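Local coordinates for uncharacterized protein (Pseudomonas aeruginosa, PDB 4O5P) that probably hydrolyses phospholipids of target membranes, as the type VI secretion effector Tle1 with an alpha/beta-hydrolase-type catalytic domain, at residues K127-S132 against R522-A527; Y115-G118 against V122-D125. All blocks are in the same frame, centred on the assembly; numbering follows the deposited sequence.

Both interactions anchor the loop that leaves strand 111-116 and runs to helix 139-162, and their centres lie about 12 Å apart. Interaction 2 is the inner one: all four touching residues are buried, and the loop folds back on the end of strand 111-116 and the proline that follows it, through a proline-on-ring contact flanked by a cysteine sulfur. Interaction 1, farther from the centre of the chain and only partly buried, sets the next turns of the loop against helix 507-528 with an oblique aromatic pair and methyl contacts. Neither has a hydrogen bond between its two segments. The backbone joins them: E128 O lies 2.8 Å from F123 N, a probable hydrogen bond, and F129 packs against P124.

Interaction 1 of 2, residues K127-S132 against R522-A527; sequences KEFTPS and REYAAA
F129 and Y524 carry this contact, their rings inclined at 75° with centroids 5.9 Å apart, an oblique pair that is neither a stack nor a true edge-to-face arrangement. The closest ring atoms are F129 CD1 and Y524 CE2, 3.8 Å apart, with Y524 OH also near F129 CD1. The backbone oxygen F129 O sits in the plane of the tyrosine ring, at its edge, 3.4 Å from Y524 CD2. Y524 reaches it because its CG is anti to the backbone N (chi1 177°), which carries the ring out from the helix alongside the loop.

Next to this pair, T130 CG2 meets A525 CB at 3.7 Å, a methyl-to-methyl touch nearer the surface. The small alanine accompanies a close approach of the backbones, 5.3 Å between the CA atoms of F129 and A525.

Just before F129, K127 and E128 both face F123 in a G1 beta bulge, and K127 CA covers one face of the F129 ring. Farther out, salt bridges from E128 to R145 and from K127 to E176 tie the loop down. The contact thus docks the loop between strand 111-116 and helix 139-162 onto helix 507-528, in the Tle1-like C-terminal family region.

Interaction 2 of 2, residues Y115-G118 against V122-D125; sequences YCPG and VFPD
P117 rests on F123 in a CH-pi contact, the main interaction between the two segments. The proline CG stands 3.6 Å from the ring centroid and 19° off the ring normal, which places it over the face; it is displaced toward the CG-CD1 side, 3.5 Å from both F123 CG and F123 CD1. P117 CD sits almost over the centre of the ring, nearest F123 CE1 at 3.7 Å. Two adjacent methylenes, CG and CD, therefore both rest on the same face, and the side chains cross at about a right angle. With F123 CG anti to the backbone N (chi1 -162°) the ring swings back toward P117, and a chi2 close to zero sets the turn that offers its face.

A sulfur-aromatic contact adds to the first. C116 SG is 4.6 Å from the F123 centroid but 56° off the normal, so it approaches obliquely, touching F123 CE2 at 3.5 Å. The sulfur stands on the same side of the ring as P117, but out beyond the CE2 corner. The W148 ring meets F123 edge-to-face, helping to fix the phenylalanine's position.

Apart from the ring, the contact with V122 is slight: P117 CG passes 3.9 Å from V122 O, whereas the V122 CB bond points away from P117, and the valine side chain packs on P131 and Y524.

Polar anchoring comes from helix 139-162, where R145 NE donates to P117 O and W148 NE1 bonds D125 OD2. This compact turn-back, close to a probable nucleophile elbow that C116 does not touch, follows the end of strand 111-116, which pairs in parallel with strand 62-71 in the mixed sheet of the alpha/beta-hydrolase-like core.

Interaction 1 of 2, residues K127-S132 against R522-A527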
# COMPACT_ATOMS: atom_id res chain seq x y z
N LYS A 127 -13.30 2.21 -14.35
CA LYS A 127 -12.90 1.93 -15.74
C LYS A 127 -11.42 1.61 -15.92
O LYS A 127 -10.82 1.95 -16.94
CB LYS A 127 -13.33 3.06 -16.68
CG LYS A 127 -14.85 3.18 -16.80
CD LYS A 127 -15.25 4.30 -17.75
CE LYS A 127 -14.97 5.65 -17.14
NZ LYS A 127 -15.88 6.67 -17.72
N GLU A 128 -10.84 0.95 -14.91
CA GLU A 128 -9.48 0.45 -14.99
C GLU A 128 -9.60 -0.97 -15.49
O GLU A 128 -9.92 -1.88 -14.71
CB GLU A 128 -8.83 0.47 -13.61
CG GLU A 128 -7.35 0.07 -13.58
CD GLU A 128 -6.67 0.54 -12.31
OE1 GLU A 128 -7.06 1.63 -11.81
OE2 GLU A 128 -5.78 -0.16 -11.79
N PHE A 129 -9.38 -1.17 -16.78
CA PHE A 129 -9.67 -2.47 -17.38
C PHE A 129 -8.46 -3.37 -17.61
O PHE A 129 -8.61 -4.55 -17.97
CB PHE A 129 -10.48 -2.27 -18.67
CG PHE A 129 -11.86 -1.74 -18.42
CD1 PHE A 129 -12.74 -2.43 -17.59
CD2 PHE A 129 -12.29 -0.57 -19.01
CE1 PHE A 129 -14.03 -1.96 -17.35
CE2 PHE A 129 -13.58 -0.09 -18.79
CZ PHE A 129 -14.45 -0.79 -17.95
N THR A 130 -7.26 -2.84 -17.40
CA THR A 130 -6.05 -3.65 -17.51
C THR A 130 -5.21 -3.60 -16.23
O THR A 130 -5.10 -2.56 -15.59
CB THR A 130 -5.16 -3.23 -18.71
OG1 THR A 130 -5.06 -1.80 -18.77
CG2 THR A 130 -5.73 -3.73 -20.00
N PRO A 131 -4.62 -4.75 -15.86
CA PRO A 131 -3.69 -4.80 -14.73
C PRO A 131 -2.39 -4.07 -15.06
O PRO A 131 -2.17 -3.74 -16.22
CB PRO A 131 -3.45 -6.30 -14.54
CG PRO A 131 -3.77 -6.92 -15.85
CD PRO A 131 -4.85 -6.07 -16.46
N SER A 132 -1.54 -3.81 -14.06
CA SER A 132 -0.30 -3.07 -14.25
C SER A 132 0.77 -3.87 -14.97
O SER A 132 0.81 -5.08 -14.85
CB SER A 132 0.29 -2.72 -12.90
OG SER A 132 0.77 -3.91 -12.31
N ARG A 522 -6.45 -8.51 -23.50
CA ARG A 522 -6.72 -7.52 -24.54
C ARG A 522 -8.18 -7.60 -25.03
O ARG A 522 -8.81 -6.57 -25.31
CB ARG A 522 -5.74 -7.68 -25.71
CG ARG A 522 -4.31 -7.29 -25.38
CD ARG A 522 -3.34 -7.79 -26.45
NE ARG A 522 -1.94 -7.52 -26.10
CZ ARG A 522 -1.18 -6.61 -26.70
NH1 ARG A 522 -1.66 -5.88 -27.69
NH2 ARG A 522 0.08 -6.44 -26.30
N GLU A 523 -8.72 -8.82 -25.10
CA GLU A 523 -10.13 -9.01 -25.44
C GLU A 523 -11.01 -8.30 -24.43
O GLU A 523 -11.93 -7.55 -24.79
CB GLU A 523 -10.51 -10.49 -25.46
CG GLU A 523 -10.11 -11.26 -26.72
CD GLU A 523 -10.31 -12.77 -26.57
OE1 GLU A 523 -11.09 -13.19 -25.68
OE2 GLU A 523 -9.67 -13.53 -27.33
N TYR A 524 -10.74 -8.55 -23.15
CA TYR A 524 -11.51 -7.94 -22.07
C TYR A 524 -11.48 -6.42 -22.14
O TYR A 524 -12.52 -5.76 -22.04
CB TYR A 524 -10.99 -8.39 -20.71
CG TYR A 524 -11.70 -7.73 -19.55
CD1 TYR A 524 -12.98 -8.12 -19.20
CD2 TYR A 524 -11.09 -6.72 -18.81
CE1 TYR A 524 -13.64 -7.54 -18.15
CE2 TYR A 524 -11.75 -6.13 -17.75
CZ TYR A 524 -13.03 -6.55 -17.43
OH TYR A 524 -13.71 -5.97 -16.39
N ALA A 525 -10.28 -5.87 -22.31
CA ALA A 525 -10.10 -4.42 -22.27
C ALA A 525 -10.78 -3.75 -23.46
O ALA A 525 -11.54 -2.79 -23.30
CB ALA A 525 -8.63 -4.07 -22.20
N ALA A 526 -10.50 -4.25 -24.67
CA ALA A 526 -11.11 -3.71 -25.88
C ALA A 526 -12.64 -3.83 -25.83
O ALA A 526 -13.36 -2.92 -26.28
CB ALA A 526 -10.55 -4.40 -27.11
N ALA A 527 -13.15 -4.93 -25.29
CA ALA A 527 -14.60 -5.07 -25.15
C ALA A 527 -15.15 -4.00 -24.21
O ALA A 527 -15.86 -3.09 -24.65
CB ALA A 527 -14.95 -6.45 -24.64

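Interaction 2 of 2, residues Y115-G118 against V122-D125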
# COMPACT_ATOMS: atom_id res chain seq x y z
N TYR A 115 -15.90 -3.05 -0.82
CA TYR A 115 -14.54 -3.54 -1.05
C TYR A 115 -13.93 -2.85 -2.24
O TYR A 115 -14.56 -2.75 -3.29
CB TYR A 115 -14.54 -5.06 -1.31
CG TYR A 115 -13.19 -5.56 -1.80
CD1 TYR A 115 -12.14 -5.80 -0.92
CD2 TYR A 115 -12.97 -5.77 -3.16
CE1 TYR A 115 -10.91 -6.25 -1.38
CE2 TYR A 115 -11.74 -6.21 -3.63
CZ TYR A 115 -10.72 -6.44 -2.74
OH TYR A 115 -9.51 -6.89 -3.20
N CYS A 116 -12.70 -2.38 -2.09
CA CYS A 116 -12.00 -1.78 -3.21
C CYS A 116 -10.74 -2.60 -3.56
O CYS A 116 -9.84 -2.74 -2.73
CB CYS A 116 -11.63 -0.34 -2.86
SG CYS A 116 -10.75 0.55 -4.14
N PRO A 117 -10.67 -3.14 -4.80
CA PRO A 117 -9.48 -3.89 -5.24
C PRO A 117 -8.21 -3.06 -5.22
O PRO A 117 -8.25 -1.84 -5.32
CB PRO A 117 -9.81 -4.26 -6.70
CG PRO A 117 -11.02 -3.45 -7.08
CD PRO A 117 -11.74 -3.12 -5.82
N GLY A 118 -7.08 -3.75 -5.11
CA GLY A 118 -5.80 -3.07 -5.08
C GLY A 118 -5.37 -2.47 -6.41
O GLY A 118 -5.80 -2.90 -7.48
N VAL A 122 -7.57 -4.98 -12.03
CA VAL A 122 -8.73 -4.44 -12.73
C VAL A 122 -9.83 -3.95 -11.76
O VAL A 122 -10.15 -4.62 -10.75
CB VAL A 122 -9.27 -5.48 -13.73
CG1 VAL A 122 -10.65 -5.13 -14.18
CG2 VAL A 122 -8.31 -5.60 -14.93
N PHE A 123 -10.39 -2.78 -12.05
CA PHE A 123 -11.47 -2.19 -11.27
C PHE A 123 -12.46 -1.53 -12.23
O PHE A 123 -12.26 -0.38 -12.64
CB PHE A 123 -10.92 -1.13 -10.31
CG PHE A 123 -11.86 -0.76 -9.18
CD1 PHE A 123 -13.09 -1.40 -9.05
CD2 PHE A 123 -11.53 0.23 -8.27
CE1 PHE A 123 -13.96 -1.07 -8.01
CE2 PHE A 123 -12.39 0.57 -7.24
CZ PHE A 123 -13.61 -0.08 -7.12
N PRO A 124 -13.51 -2.27 -12.61
CA PRO A 124 -14.48 -1.80 -13.62
C PRO A 124 -15.16 -0.51 -13.19
O PRO A 124 -15.38 0.35 -14.05
CB PRO A 124 -15.50 -2.94 -13.68
CG PRO A 124 -14.73 -4.17 -13.23
CD PRO A 124 -13.77 -3.66 -12.18
N ASP A 125 -15.43 -0.35 -11.90
CA ASP A 125 -16.15 0.81 -11.37
C ASP A 125 -15.44 2.15 -11.64
O ASP A 125 -16.09 3.20 -11.64
CB ASP A 125 -16.39 0.67 -9.86
CG ASP A 125 -17.30 -0.51 -9.52
OD1 ASP A 125 -17.26 -1.52 -10.25
OD2 ASP A 125 -18.04 -0.42 -8.51